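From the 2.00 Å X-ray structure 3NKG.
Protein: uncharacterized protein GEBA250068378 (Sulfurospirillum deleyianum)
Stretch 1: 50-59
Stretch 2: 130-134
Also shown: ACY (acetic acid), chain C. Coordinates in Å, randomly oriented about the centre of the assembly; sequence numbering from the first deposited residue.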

# COMPACT_ATOMS: atom_id res chain seq x y z
N ASP A 50 -9.19 -16.26 5.37
CA ASP A 50 -8.31 -15.14 5.68
C ASP A 50 -8.17 -14.24 4.44
O ASP A 50 -8.19 -13.02 4.54
CB ASP A 50 -6.96 -15.64 6.19
CG ASP A 50 -6.12 -14.52 6.81
OD1 ASP A 50 -6.62 -13.87 7.74
OD2 ASP A 50 -4.96 -14.31 6.36
N GLY A 51 -8.06 -14.88 3.27
CA GLY A 51 -8.02 -14.18 2.00
C GLY A 51 -9.24 -13.30 1.79
O GLY A 51 -9.11 -12.14 1.35
N LYS A 52 -10.42 -13.83 2.10
CA LYS A 52 -11.65 -13.05 1.97
C LYS A 52 -11.70 -11.87 2.94
O LYS A 52 -12.22 -10.81 2.59
CB LYS A 52 -12.89 -13.91 2.17
CG LYS A 52 -13.20 -14.86 1.04
CD LYS A 52 -14.46 -15.65 1.39
CE LYS A 52 -14.79 -16.69 0.33
NZ LYS A 52 -13.76 -17.78 0.30
N ARG A 53 -11.18 -12.03 4.15
CA ARG A 53 -11.22 -10.90 5.08
C ARG A 53 -10.30 -9.80 4.58
O ARG A 53 -10.60 -8.62 4.72
CB ARG A 53 -10.80 -11.30 6.48
CG ARG A 53 -11.61 -12.42 7.08
CD ARG A 53 -11.19 -12.62 8.52
NE ARG A 53 -12.23 -13.28 9.30
CZ ARG A 53 -12.10 -14.47 9.86
NH1 ARG A 53 -10.95 -15.13 9.73
NH2 ARG A 53 -13.10 -15.00 10.55
N VAL A 54 -9.16 -10.20 4.02
CA VAL A 54 -8.22 -9.21 3.52
C VAL A 54 -8.76 -8.53 2.28
O VAL A 54 -8.63 -7.32 2.14
CB VAL A 54 -6.81 -9.78 3.26
CG1 VAL A 54 -5.97 -8.75 2.53
CG2 VAL A 54 -6.15 -10.18 4.58
N TRP A 55 -9.37 -9.31 1.38
CA TRP A 55 -10.09 -8.73 0.26
C TRP A 55 -11.13 -7.71 0.75
O TRP A 55 -11.24 -6.59 0.24
CB TRP A 55 -10.80 -9.83 -0.50
CG TRP A 55 -11.08 -9.48 -1.88
CD1 TRP A 55 -11.00 -8.24 -2.45
CD2 TRP A 55 -11.47 -10.38 -2.92
NE1 TRP A 55 -11.33 -8.31 -3.79
CE2 TRP A 55 -11.63 -9.62 -4.10
CE3 TRP A 55 -11.74 -11.76 -2.96
CZ2 TRP A 55 -12.01 -10.19 -5.31
CZ3 TRP A 55 -12.11 -12.32 -4.16
CH2 TRP A 55 -12.26 -11.54 -5.32
N LYS A 56 -11.91 -8.09 1.74
CA LYS A 56 -12.93 -7.19 2.27
C LYS A 56 -12.33 -5.83 2.70
O LYS A 56 -12.84 -4.75 2.35
CB LYS A 56 -13.65 -7.85 3.45
CG LYS A 56 -14.58 -6.88 4.21
CD LYS A 56 -15.31 -7.64 5.33
CE LYS A 56 -15.69 -6.73 6.49
NZ LYS A 56 -16.29 -7.55 7.59
N PHE A 57 -11.23 -5.91 3.45
CA PHE A 57 -10.50 -4.72 3.93
C PHE A 57 -9.97 -3.85 2.76
O PHE A 57 -10.08 -2.63 2.78
CB PHE A 57 -9.32 -5.18 4.83
CG PHE A 57 -8.58 -4.05 5.50
CD1 PHE A 57 -7.49 -3.46 4.89
CD2 PHE A 57 -9.00 -3.57 6.74
CE1 PHE A 57 -6.79 -2.40 5.52
CE2 PHE A 57 -8.33 -2.52 7.37
CZ PHE A 57 -7.21 -1.93 6.76
N LEU A 58 -9.33 -4.49 1.78
CA LEU A 58 -8.78 -3.78 0.61
C LEU A 58 -9.85 -3.10 -0.26
O LEU A 58 -9.63 -1.99 -0.78
CB LEU A 58 -7.96 -4.74 -0.27
CG LEU A 58 -6.62 -5.22 0.33
CD1 LEU A 58 -5.91 -6.25 -0.56
CD2 LEU A 58 -5.74 -4.00 0.59
N GLY A 59 -10.99 -3.76 -0.46
CA GLY A 59 -11.99 -3.28 -1.39
C GLY A 59 -11.90 -3.98 -2.74
O GLY A 59 -11.02 -4.82 -2.95
N ALA A 130 -1.07 -9.37 -5.92
CA ALA A 130 -1.83 -10.17 -4.96
C ALA A 130 -1.92 -9.48 -3.61
O ALA A 130 -0.92 -9.15 -3.00
CB ALA A 130 -1.21 -11.56 -4.80
N TYR A 131 -3.14 -9.29 -3.14
CA TYR A 131 -3.38 -8.69 -1.82
C TYR A 131 -2.56 -7.43 -1.62
O TYR A 131 -1.82 -7.31 -0.64
CB TYR A 131 -3.11 -9.72 -0.71
CG TYR A 131 -4.02 -10.92 -0.84
CD1 TYR A 131 -5.37 -10.83 -0.51
CD2 TYR A 131 -3.53 -12.15 -1.30
CE1 TYR A 131 -6.22 -11.92 -0.61
CE2 TYR A 131 -4.39 -13.26 -1.42
CZ TYR A 131 -5.73 -13.13 -1.07
OH TYR A 131 -6.58 -14.20 -1.18
N THR A 132 -2.69 -6.51 -2.56
CA THR A 132 -1.93 -5.26 -2.47
C THR A 132 -2.86 -4.06 -2.49
O THR A 132 -4.00 -4.10 -2.98
CB THR A 132 -0.93 -5.08 -3.67
OG1 THR A 132 -1.67 -4.94 -4.88
CG2 THR A 132 0.02 -6.26 -3.79
N ARG A 133 -2.36 -2.96 -1.95
CA ARG A 133 -3.02 -1.70 -2.18
C ARG A 133 -1.99 -0.73 -2.76
O ARG A 133 -0.89 -0.57 -2.21
CB ARG A 133 -3.61 -1.14 -0.90
CG ARG A 133 -4.08 0.28 -1.15
CD ARG A 133 -4.96 0.76 -0.11
NE ARG A 133 -6.27 0.11 -0.07
CZ ARG A 133 -7.08 0.26 0.97
NH1 ARG A 133 -6.66 1.00 2.00
NH2 ARG A 133 -8.28 -0.32 1.00
N ASP A 134 -2.33 -0.15 -3.91
CA ASP A 134 -1.46 0.77 -4.63
C ASP A 134 -1.60 2.17 -4.01
O ASP A 134 -2.72 2.67 -3.86
CB ASP A 134 -1.83 0.78 -6.12
CG ASP A 134 -1.35 -0.49 -6.87
OD1 ASP A 134 -0.55 -1.26 -6.28
OD2 ASP A 134 -1.75 -0.72 -8.04
C ACY C . -6.76 -9.96 -4.16
O ACY C . -7.38 -8.91 -4.48
OXT ACY C . -5.63 -10.36 -4.58
CH3 ACY C . -7.45 -10.83 -3.16

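How do the two backbones lie? Residues 50-58 form the last part of a helix, held by i-to-i+4 hydrogen bonds such as V54 N to D50 O (3.0 Å) and L58 N to V54 O (2.9 Å). Residues 132-134 run as a strand in nearly the same direction, 14° apart, with the axes 9.7 Å from each other at closest. The backbones come nearest where L58 CA and R133 CA are 6.7 Å apart, so side chains must span the gap.

What fastens the end of the helix? R133 points its CA-to-CB bond toward the helix, and its NH2 donates a hydrogen bond to L58 O (2.8 Å, 160°), with the acceptor near the guanidinium plane. A carbonyl at the end of a helix often has no next-turn amide to accept from, and a long arginine can reach one such atom, here L58 O. At G59 the chain leaves helical geometry with positive phi; a side chain there would jam against the preceding carbonyl, so glycine fits.

What fills the space between them? The two stretches bury 343 Å² between them, L58 and Y131 giving the most, 90 Å² each, and R133 71 Å². L58 CD1 lies 3.7 Å from Y131 C and 3.8 Å from T132 O, while CD2 is 3.9 Å from R133 CB. Its branched end thus packs against successive strand-side residues. One turn earlier, V54 points toward the other stretch and sets CG1 3.7 Å from Y131 CD1, an apolar contact suited to its buried position.

Why is glycine found where the tyrosine ends? The Y131 side chain reaches obliquely toward the earlier turn, past V54, until its OH sits 3.5 Å from G51 CA. An ideal CB on G51 would fall 2.6 Å from Y131 OH, a clash. Acetic acid, probably from the crystallisation liquor, lies over one ring face and accepts a hydrogen bond at OXT from Y131 N (3.1 Å).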